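Local coordinates for protein endonuclease II (Enterobacteria phage t4, PDB 2WSH) that nicks and cleaves cytosine-containing double-stranded DNA sequence-specifically, helping to degrade host DNA so that its nucleotides can be reused for phage DNA synthesis, at residues S30-L34 and R69-N73; N38-Y44 and G56-R62; R102-L107 and I118-E124. The protein carries 1 engineered substitution. One frame throughout, in Å; residues are numbered along the deposited sequence.

Interaction 1. Residues S30-L34 and R69-N73; sequences SIKQL and RTAIN
Two side chains one helical turn apart, Arg69 and Asn73, hold an extended loop against the end of helix 61-73. Residues 30-34 are irregular but stretched (phi -54° to -114°, psi 110° to 161°), with Ser30 CA 6.0 Å from Asn73 CA and Ile31 CA 6.4 Å from Arg69 CA. Asn73 (m, chi2 -6°) grips both backbone polar groups of Ile31: Ile31 N donates to Asn73 OD1 at 3.0 Å, and Asn73 ND2 to Ile31 O at 3.2 Å. The extended t, t, t chain of Arg69 carries its NE to 2.7 Å from Ile31 O, and chi4 of -87° turns Arg69 NH2 to a weak 3.0 Å bond with Ile31 O. Another weak bond joins Arg69 NE to Lys32 O (3.0 Å). Ile31 O thus collects donors from both side chains. Gln33 CG lies over a face of the guanidinium, 3.2 Å from Arg69 NH2. Ile31, in the m, t rotamer, points at the helix, its CD1 3.6 Å from Ile72 CG2. This is side-chain-to-backbone fastening of a strand-connecting loop. Ile31 and Ile72 also meet helix 82-92, at Leu91 and Ile87, while Leu34 touches Ile65 and, on strand 18-23, Thr21 and Leu23.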
loop_
_atom_site.group_PDB
_atom_site.type_symbol
_atom_site.label_atom_id
_atom_site.label_comp_id
_atom_site.label_asym_id
_atom_site.label_seq_id
_atom_site.Cartn_x
_atom_site.Cartn_y
_atom_site.Cartn_z
ATOM N N SER A 30 35.287 -22.342 -19.809
ATOM C CA SER A 30 35.026 -21.027 -19.237
ATOM C C SER A 30 33.578 -20.609 -19.471
ATOM O O SER A 30 33.051 -20.769 -20.572
ATOM C CB SER A 30 35.969 -19.985 -19.839
ATOM O OG SER A 30 35.680 -18.692 -19.333
ATOM N N ILE A 31 32.938 -20.079 -18.434
ATOM C CA ILE A 31 31.587 -19.543 -18.570
ATOM C C ILE A 31 31.586 -18.354 -19.524
ATOM O O ILE A 31 32.115 -17.287 -19.204
ATOM C CB ILE A 31 31.003 -19.103 -17.210
ATOM C CG1 ILE A 31 30.812 -20.309 -16.292
ATOM C CG2 ILE A 31 29.681 -18.382 -17.406
ATOM C CD1 ILE A 31 30.395 -19.948 -14.881
ATOM N N LYS A 32 30.991 -18.542 -20.699
ATOM C CA LYS A 32 30.956 -17.494 -21.714
ATOM C C LYS A 32 30.370 -16.209 -21.147
ATOM O O LYS A 32 29.627 -16.239 -20.166
ATOM C CB LYS A 32 30.142 -17.943 -22.931
ATOM C CG LYS A 32 30.604 -19.252 -23.554
ATOM C CD LYS A 32 29.786 -19.579 -24.792
ATOM C CE LYS A 32 29.968 -21.026 -25.220
ATOM N NZ LYS A 32 29.025 -21.390 -26.317
ATOM N N GLN A 33 30.710 -15.082 -21.765
ATOM C CA GLN A 33 30.191 -13.788 -21.338
ATOM C C GLN A 33 28.686 -13.695 -21.548
ATOM O O GLN A 33 28.104 -14.452 -22.324
ATOM C CB GLN A 33 30.891 -12.648 -22.081
ATOM C CG GLN A 33 32.305 -12.378 -21.606
ATOM C CD GLN A 33 33.054 -11.435 -22.525
ATOM O OE1 GLN A 33 32.693 -10.267 -22.666
ATOM N NE2 GLN A 33 34.110 -11.939 -23.155
ATOM N N LEU A 34 28.060 -12.755 -20.850
ATOM C CA LEU A 34 26.617 -12.603 -20.906
ATOM C C LEU A 34 26.225 -11.282 -21.550
ATOM O O LEU A 34 26.532 -10.208 -21.028
ATOM C CB LEU A 34 26.025 -12.684 -19.500
ATOM C CG LEU A 34 26.466 -13.876 -18.652
ATOM C CD1 LEU A 34 25.919 -13.746 -17.244
ATOM C CD2 LEU A 34 26.032 -15.190 -19.289
ATOM N N ARG A 69 29.436 -15.740 -12.270
ATOM C CA ARG A 69 30.310 -16.070 -13.387
ATOM C C ARG A 69 31.781 -15.824 -13.060
ATOM O O ARG A 69 32.635 -16.682 -13.300
ATOM C CB ARG A 69 29.920 -15.267 -14.631
ATOM C CG ARG A 69 30.970 -15.315 -15.727
ATOM C CD ARG A 69 30.484 -14.671 -17.018
ATOM N NE ARG A 69 31.417 -14.929 -18.114
ATOM C CZ ARG A 69 32.478 -14.176 -18.386
ATOM N NH1 ARG A 69 32.744 -13.107 -17.648
ATOM N NH2 ARG A 69 33.275 -14.492 -19.398
ATOM N N THR A 70 32.068 -14.647 -12.519
ATOM C CA THR A 70 33.436 -14.266 -12.192
ATOM C C THR A 70 34.051 -15.185 -11.140
ATOM O O THR A 70 35.147 -15.709 -11.333
ATOM C CB THR A 70 33.508 -12.817 -11.695
ATOM O OG1 THR A 70 33.037 -11.943 -12.725
ATOM C CG2 THR A 70 34.942 -12.448 -11.334
ATOM N N ALA A 71 33.339 -15.378 -10.033
ATOM C CA ALA A 71 33.813 -16.250 -8.962
ATOM C C ALA A 71 34.204 -17.614 -9.512
ATOM O O ALA A 71 35.233 -18.175 -9.136
ATOM C CB ALA A 71 32.753 -16.398 -7.876
ATOM N N ILE A 72 33.383 -18.138 -10.416
ATOM C CA ILE A 72 33.608 -19.470 -10.967
ATOM C C ILE A 72 34.777 -19.490 -11.947
ATOM O O ILE A 72 35.644 -20.362 -11.873
ATOM C CB ILE A 72 32.332 -20.015 -11.654
ATOM C CG1 ILE A 72 31.215 -20.192 -10.618
ATOM C CG2 ILE A 72 32.628 -21.328 -12.378
ATOM C CD1 ILE A 72 29.848 -20.447 -11.217
ATOM N N ASN A 73 34.797 -18.529 -12.865
ATOM C CA ASN A 73 35.874 -18.437 -13.843
ATOM C C ASN A 73 37.231 -18.186 -13.188
ATOM O O ASN A 73 38.256 -18.674 -13.662
ATOM C CB ASN A 73 35.578 -17.349 -14.878
ATOM C CG ASN A 73 34.562 -17.792 -15.917
ATOM O OD1 ASN A 73 34.145 -18.951 -15.943
ATOM N ND2 ASN A 73 34.169 -16.871 -16.789
#

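Interaction 2. Residues N38-Y44 and G56-R62; sequences NKYNVIY and GKTKNLR. With PO4 (phosphate ion), chain E.
The GIY-YIG hairpin pairs antiparallel strands 42-44 and 56-58, axes 4.6 Å apart at 146°, and runs on into the start of helix 61-73. Val42-Thr58 and Tyr44-Gly56 are hydrogen-bonded pairs (Val42 N to Thr58 O 3.0 Å, Tyr44 N to Gly56 O 2.9 Å), Ile43-Lys57 non-hydrogen-bonded; Asn41 (60°/61°) and Val42 form a G1 bulge facing Thr58. Beyond it, Asn38, one of the most buried residues of the contact, packs beside Asn60 and Arg62. Leu61 (t, p) points at the first segment: its N donates to Lys39 O at 2.9 Å, and its CD1 lies 3.7 Å from Tyr44 CB. Tyr44 (p, chi2 94°) lays its ring over Gly56, whose CA is 3.9 Å from the centroid; a CB there would clash, so the glycine makes room for the tyrosine. Tyr44 joins Tyr54, Arg64 and Lys83 in hydrogen-bonding a phosphate ion, probably from the crystallisation liquor: Tyr44 OH donates a very short 2.5 Å hydrogen bond to PO4 O4.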
loop_
_atom_site.group_PDB
_atom_site.type_symbol
_atom_site.label_atom_id
_atom_site.label_comp_id
_atom_site.label_asym_id
_atom_site.label_seq_id
_atom_site.Cartn_x
_atom_site.Cartn_y
_atom_site.Cartn_z
ATOM N N ASN A 38 19.942 -4.982 -18.274
ATOM C CA ASN A 38 19.892 -5.070 -16.822
ATOM C C ASN A 38 18.462 -5.129 -16.298
ATOM O O ASN A 38 17.518 -4.710 -16.965
ATOM C CB ASN A 38 20.688 -3.949 -16.152
ATOM C CG ASN A 38 21.343 -4.398 -14.854
ATOM O OD1 ASN A 38 22.331 -3.814 -14.409
ATOM N ND2 ASN A 38 20.801 -5.450 -14.249
ATOM N N LYS A 39 18.324 -5.666 -15.095
ATOM C CA LYS A 39 17.033 -5.911 -14.482
ATOM C C LYS A 39 17.210 -5.676 -12.990
ATOM O O LYS A 39 18.067 -6.290 -12.358
ATOM C CB LYS A 39 16.561 -7.336 -14.779
ATOM C CG LYS A 39 15.061 -7.537 -14.635
ATOM C CD LYS A 39 14.571 -8.653 -15.539
ATOM C CE LYS A 39 14.283 -8.148 -16.947
ATOM N NZ LYS A 39 12.958 -7.464 -17.036
ATOM N N TYR A 40 16.415 -4.767 -12.435
ATOM C CA TYR A 40 16.611 -4.320 -11.063
ATOM C C TYR A 40 15.449 -4.714 -10.163
ATOM O O TYR A 40 14.313 -4.836 -10.619
ATOM C CB TYR A 40 16.789 -2.801 -11.024
ATOM C CG TYR A 40 17.778 -2.268 -12.037
ATOM C CD1 TYR A 40 19.132 -2.188 -11.741
ATOM C CD2 TYR A 40 17.355 -1.844 -13.290
ATOM C CE1 TYR A 40 20.041 -1.700 -12.667
ATOM C CE2 TYR A 40 18.256 -1.355 -14.224
ATOM C CZ TYR A 40 19.596 -1.284 -13.906
ATOM O OH TYR A 40 20.492 -0.801 -14.831
ATOM N N ASN A 41 15.748 -4.915 -8.883
ATOM C CA ASN A 41 14.712 -5.112 -7.875
ATOM C C ASN A 41 13.835 -6.333 -8.150
ATOM O O ASN A 41 12.623 -6.211 -8.323
ATOM C CB ASN A 41 13.847 -3.853 -7.779
ATOM C CG ASN A 41 13.105 -3.748 -6.464
ATOM O OD1 ASN A 41 12.094 -3.054 -6.366
ATOM N ND2 ASN A 41 13.605 -4.437 -5.442
ATOM N N VAL A 42 14.445 -7.513 -8.190
ATOM C CA VAL A 42 13.706 -8.720 -8.542
ATOM C C VAL A 42 13.966 -9.887 -7.599
ATOM O O VAL A 42 14.981 -9.938 -6.898
ATOM C CB VAL A 42 14.062 -9.210 -9.962
ATOM C CG1 VAL A 42 13.707 -8.157 -11.003
ATOM C CG2 VAL A 42 15.538 -9.570 -10.034
ATOM N N ILE A 43 13.029 -10.825 -7.597
ATOM C CA ILE A 43 13.273 -12.152 -7.064
ATOM C C ILE A 43 13.849 -12.948 -8.218
ATOM O O ILE A 43 13.310 -12.923 -9.323
ATOM C CB ILE A 43 11.974 -12.823 -6.598
ATOM C CG1 ILE A 43 11.415 -12.103 -5.371
ATOM C CG2 ILE A 43 12.203 -14.306 -6.313
ATOM C CD1 ILE A 43 12.364 -12.087 -4.187
ATOM N N TYR A 44 14.964 -13.625 -7.988
ATOM C CA TYR A 44 15.504 -14.472 -9.037
ATOM C C TYR A 44 15.484 -15.936 -8.642
ATOM O O TYR A 44 15.480 -16.276 -7.463
ATOM C CB TYR A 44 16.890 -14.007 -9.498
ATOM C CG TYR A 44 18.040 -14.239 -8.540
ATOM C CD1 TYR A 44 18.820 -15.384 -8.633
ATOM C CD2 TYR A 44 18.373 -13.294 -7.579
ATOM C CE1 TYR A 44 19.889 -15.594 -7.785
ATOM C CE2 TYR A 44 19.441 -13.498 -6.719
ATOM C CZ TYR A 44 20.194 -14.650 -6.832
ATOM O OH TYR A 44 21.257 -14.865 -5.992
ATOM N N GLY A 56 16.601 -16.201 -4.797
ATOM C CA GLY A 56 17.359 -15.073 -4.292
ATOM C C GLY A 56 16.636 -13.760 -4.512
ATOM O O GLY A 56 15.623 -13.710 -5.206
ATOM N N LYS A 57 17.147 -12.694 -3.910
ATOM C CA LYS A 57 16.648 -11.355 -4.196
ATOM C C LYS A 57 17.834 -10.460 -4.514
ATOM O O LYS A 57 18.934 -10.691 -4.014
ATOM C CB LYS A 57 15.859 -10.807 -3.009
ATOM C CG LYS A 57 16.683 -10.641 -1.743
ATOM C CD LYS A 57 15.812 -10.216 -0.569
ATOM C CE LYS A 57 16.641 -10.007 0.696
ATOM N NZ LYS A 57 15.780 -9.761 1.889
ATOM N N THR A 58 17.619 -9.445 -5.348
ATOM C CA THR A 58 18.708 -8.555 -5.747
ATOM C C THR A 58 18.228 -7.199 -6.265
ATOM O O THR A 58 17.172 -7.095 -6.892
ATOM C CB THR A 58 19.610 -9.206 -6.811
ATOM O OG1 THR A 58 20.723 -8.347 -7.096
ATOM C CG2 THR A 58 18.832 -9.461 -8.093
ATOM N N LYS A 59 19.019 -6.163 -5.996
ATOM C CA LYS A 59 18.749 -4.827 -6.516
ATOM C C LYS A 59 19.213 -4.715 -7.967
ATOM O O LYS A 59 18.834 -3.784 -8.678
ATOM C CB LYS A 59 19.476 -3.773 -5.674
ATOM C CG LYS A 59 19.007 -3.654 -4.233
ATOM C CD LYS A 59 20.079 -2.972 -3.387
ATOM C CE LYS A 59 19.689 -2.876 -1.915
ATOM N NZ LYS A 59 18.988 -1.600 -1.584
ATOM N N ASN A 60 20.033 -5.671 -8.400
ATOM C CA ASN A 60 20.690 -5.597 -9.703
ATOM C C ASN A 60 21.111 -6.976 -10.208
ATOM O O ASN A 60 22.162 -7.497 -9.829
ATOM C CB ASN A 60 21.905 -4.669 -9.611
ATOM C CG ASN A 60 22.546 -4.399 -10.956
ATOM O OD1 ASN A 60 22.461 -5.210 -11.878
ATOM N ND2 ASN A 60 23.216 -3.259 -11.067
ATOM N N LEU A 61 20.296 -7.554 -11.085
ATOM C CA LEU A 61 20.465 -8.951 -11.480
ATOM C C LEU A 61 21.680 -9.206 -12.368
ATOM O O LEU A 61 22.354 -10.231 -12.230
ATOM C CB LEU A 61 19.196 -9.476 -12.155
ATOM C CG LEU A 61 19.173 -10.971 -12.472
ATOM C CD1 LEU A 61 19.382 -11.792 -11.208
ATOM C CD2 LEU A 61 17.863 -11.349 -13.153
ATOM N N ARG A 62 21.961 -8.285 -13.284
ATOM C CA ARG A 62 23.106 -8.463 -14.167
ATOM C C ARG A 62 24.385 -8.501 -13.337
ATOM O O ARG A 62 25.295 -9.285 -13.609
ATOM C CB ARG A 62 23.175 -7.357 -15.227
ATOM C CG ARG A 62 24.153 -7.661 -16.356
ATOM C CD ARG A 62 24.086 -6.623 -17.462
ATOM N NE ARG A 62 24.594 -5.324 -17.030
ATOM C CZ ARG A 62 24.637 -4.244 -17.805
ATOM N NH1 ARG A 62 24.200 -4.305 -19.056
ATOM N NH2 ARG A 62 25.115 -3.100 -17.329
HETATM P P PO4 E . 22.347 -13.554 -2.938
HETATM O O1 PO4 E . 21.135 -14.417 -2.681
HETATM O O2 PO4 E . 22.179 -12.217 -2.255
HETATM O O3 PO4 E . 23.607 -14.220 -2.430
HETATM O O4 PO4 E . 22.450 -13.366 -4.430
#

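Interaction 3. Residues R102-L107 and I118-E124; sequences RQCFNL and IATIDLE
Starting at Arg102, the first segment follows strand 97-111 through a break at 104-105, while 118-124 ends one strand and turns into helix 121-132. Arg102 reaches out extended (t, t, t, chi4 95°) to meet Glu124 (m, t, chi3 -5°) side-on in a two-pronged salt bridge: Arg102 NE to Glu124 OE1 2.7 Å, Arg102 NH2 to Glu124 OE2 2.8 Å. Arg102 NH1 also salt-bridges Glu112 of the fourth subunit. The CA-CB bond of Cys104 (m) points toward 118-124, its CB 3.1 Å from Thr120 OG1 and 3.4 Å from Ile121 CG2. Phe105 bonds to Thr120 twice: Phe105 N donates to Thr120 OG1 (3.1 Å) and Thr120 N to Phe105 O (3.0 Å). Its CA-CB bond points away, yet chi1 of 58° swings the ring back over Thr120, whose CG2 lies 3.7 Å from the centroid in a CH-pi contact; the ring also meets Phe105 of the second subunit. Asn106 pairs with Ala119 without hydrogen bonds (CA-CA 4.6 Å), its OD1 3.3 Å from Ala119 CA. Leu107 and Ile118 form the hydrogen-bonded pair that follows: Leu107 N donates to Ile118 O (3.0 Å). In return Ile118 N donates to Leu107 O (2.8 Å), and Leu107 CB lies 3.7 Å from Ile118 CG2. Asn106 and Leu107 also pair with an antiparallel strand of the third subunit, carrying the sheet across the interface. The whole is the base of a beta hairpin that leads into a helix, embedded in the homotetramer contacts.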
loop_
_atom_site.group_PDB
_atom_site.type_symbol
_atom_site.label_atom_id
_atom_site.label_comp_id
_atom_site.label_asym_id
_atom_site.label_seq_id
_atom_site.Cartn_x
_atom_site.Cartn_y
_atom_site.Cartn_z
ATOM N N ARG A 102 11.622 -12.516 -11.422
ATOM C CA ARG A 102 10.261 -12.056 -11.176
ATOM C C ARG A 102 10.300 -10.605 -10.718
ATOM O O ARG A 102 10.811 -10.300 -9.642
ATOM C CB ARG A 102 9.573 -12.929 -10.128
ATOM C CG ARG A 102 8.296 -12.323 -9.556
ATOM C CD ARG A 102 7.634 -13.264 -8.550
ATOM N NE ARG A 102 6.644 -12.579 -7.720
ATOM C CZ ARG A 102 5.340 -12.539 -7.979
ATOM N NH1 ARG A 102 4.848 -13.158 -9.045
ATOM N NH2 ARG A 102 4.525 -11.885 -7.164
ATOM N N GLN A 103 9.775 -9.707 -11.544
ATOM C CA GLN A 103 9.876 -8.277 -11.261
ATOM C C GLN A 103 9.075 -7.880 -10.030
ATOM O O GLN A 103 7.879 -8.153 -9.940
ATOM C CB GLN A 103 9.431 -7.448 -12.466
ATOM C CG GLN A 103 9.652 -5.946 -12.296
ATOM C CD GLN A 103 11.118 -5.574 -12.170
ATOM O OE1 GLN A 103 11.904 -5.777 -13.095
ATOM N NE2 GLN A 103 11.491 -5.011 -11.027
ATOM N N CYS A 104 9.745 -7.239 -9.080
ATOM C CA CYS A 104 9.071 -6.708 -7.903
ATOM C C CYS A 104 9.092 -5.181 -7.944
ATOM O O CYS A 104 9.664 -4.589 -8.856
ATOM C CB CYS A 104 9.723 -7.229 -6.619
ATOM S SG CYS A 104 9.413 -8.990 -6.271
ATOM N N PHE A 105 8.473 -4.547 -6.956
ATOM C CA PHE A 105 8.332 -3.097 -6.968
ATOM C C PHE A 105 8.518 -2.510 -5.577
ATOM O O PHE A 105 8.922 -3.206 -4.644
ATOM C CB PHE A 105 6.954 -2.716 -7.506
ATOM C CG PHE A 105 5.824 -3.313 -6.726
ATOM C CD1 PHE A 105 5.144 -2.563 -5.782
ATOM C CD2 PHE A 105 5.458 -4.634 -6.916
ATOM C CE1 PHE A 105 4.112 -3.113 -5.054
ATOM C CE2 PHE A 105 4.426 -5.189 -6.192
ATOM C CZ PHE A 105 3.754 -4.427 -5.259
ATOM N N ASN A 106 8.215 -1.225 -5.442
ATOM C CA ASN A 106 8.343 -0.547 -4.159
ATOM C C ASN A 106 7.042 0.081 -3.679
ATOM O O ASN A 106 6.234 0.554 -4.476
ATOM C CB ASN A 106 9.454 0.500 -4.226
ATOM C CG ASN A 106 10.830 -0.127 -4.322
ATOM O OD1 ASN A 106 11.404 -0.547 -3.319
ATOM N ND2 ASN A 106 11.363 -0.198 -5.534
ATOM N N LEU A 107 6.841 0.067 -2.368
ATOM C CA LEU A 107 5.678 0.696 -1.762
ATOM C C LEU A 107 6.139 1.733 -0.748
ATOM O O LEU A 107 7.048 1.483 0.044
ATOM C CB LEU A 107 4.792 -0.353 -1.089
ATOM C CG LEU A 107 4.101 -1.327 -2.043
ATOM C CD1 LEU A 107 3.568 -2.536 -1.289
ATOM C CD2 LEU A 107 2.982 -0.618 -2.780
ATOM N N ILE A 118 9.032 0.076 1.527
ATOM C CA ILE A 118 9.352 -1.348 1.491
ATOM C C ILE A 118 9.562 -1.838 0.060
ATOM O O ILE A 118 8.743 -1.578 -0.822
ATOM C CB ILE A 118 8.253 -2.199 2.149
ATOM C CG1 ILE A 118 8.637 -3.681 2.126
ATOM C CG2 ILE A 118 6.925 -2.003 1.447
ATOM C CD1 ILE A 118 9.896 -3.998 2.899
ATOM N N ALA A 119 10.673 -2.529 -0.170
ATOM C CA ALA A 119 10.884 -3.233 -1.425
ATOM C C ALA A 119 10.210 -4.587 -1.280
ATOM O O ALA A 119 10.498 -5.328 -0.341
ATOM C CB ALA A 119 12.369 -3.401 -1.701
ATOM N N THR A 120 9.304 -4.911 -2.196
ATOM C CA THR A 120 8.511 -6.127 -2.051
ATOM C C THR A 120 9.342 -7.407 -2.156
ATOM O O THR A 120 8.908 -8.461 -1.699
ATOM C CB THR A 120 7.332 -6.184 -3.048
ATOM O OG1 THR A 120 7.836 -6.223 -4.387
ATOM C CG2 THR A 120 6.426 -4.974 -2.875
ATOM N N ILE A 121 10.529 -7.330 -2.756
ATOM C CA ILE A 121 11.416 -8.493 -2.745
ATOM C C ILE A 121 11.665 -8.931 -1.305
ATOM O O ILE A 121 11.784 -10.121 -1.025
ATOM C CB ILE A 121 12.774 -8.230 -3.431
ATOM C CG1 ILE A 121 13.466 -7.013 -2.810
ATOM C CG2 ILE A 121 12.593 -8.048 -4.930
ATOM C CD1 ILE A 121 14.912 -6.855 -3.230
ATOM N N ASP A 122 11.732 -7.961 -0.398
ATOM C CA ASP A 122 11.961 -8.251 1.014
ATOM C C ASP A 122 10.797 -9.020 1.622
ATOM O O ASP A 122 10.972 -9.766 2.587
ATOM C CB ASP A 122 12.206 -6.962 1.796
ATOM C CG ASP A 122 13.595 -6.409 1.580
ATOM O OD1 ASP A 122 14.457 -7.153 1.070
ATOM O OD2 ASP A 122 13.826 -5.230 1.923
ATOM N N LEU A 123 9.614 -8.836 1.047
ATOM C CA LEU A 123 8.409 -9.522 1.508
ATOM C C LEU A 123 8.229 -10.881 0.840
ATOM O O LEU A 123 7.702 -11.812 1.445
ATOM C CB LEU A 123 7.171 -8.677 1.209
ATOM C CG LEU A 123 6.980 -7.356 1.951
ATOM C CD1 LEU A 123 5.711 -6.673 1.456
ATOM C CD2 LEU A 123 6.925 -7.593 3.450
ATOM N N GLU A 124 8.652 -10.984 -0.416
ATOM C CA GLU A 124 8.357 -12.162 -1.221
ATOM C C GLU A 124 9.359 -13.300 -1.037
ATOM O O GLU A 124 8.975 -14.468 -1.001
ATOM C CB GLU A 124 8.251 -11.786 -2.701
ATOM C CG GLU A 124 7.004 -10.987 -3.047
ATOM C CD GLU A 124 6.659 -11.054 -4.520
ATOM O OE1 GLU A 124 7.447 -11.641 -5.291
ATOM O OE2 GLU A 124 5.599 -10.523 -4.907
#

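How the interactions relate
Interactions 2 and 3 are neighbours, with centres about 10 Å apart, on strands 42-48 and 97-111 that lie side by side in one antiparallel sheet; Ile43 O and Arg102 N are 2.7 Å apart and Tyr40 O and Gln103 NE2 2.9 Å, both probable hydrogen bonds. The centre of interaction 1 is about 18 Å from that of interaction 2, with which it shares helix 61-73, and about 28 Å from that of interaction 3, which lies on the opposite side of the chain's centre. In sequence, the segments of interaction 2 fall between those of interaction 1, and interaction 3 follows. The motif hairpin, whose Tyr44 holds the phosphate ion, therefore sits between a loop-to-helix contact and the subunit-bridging hairpin.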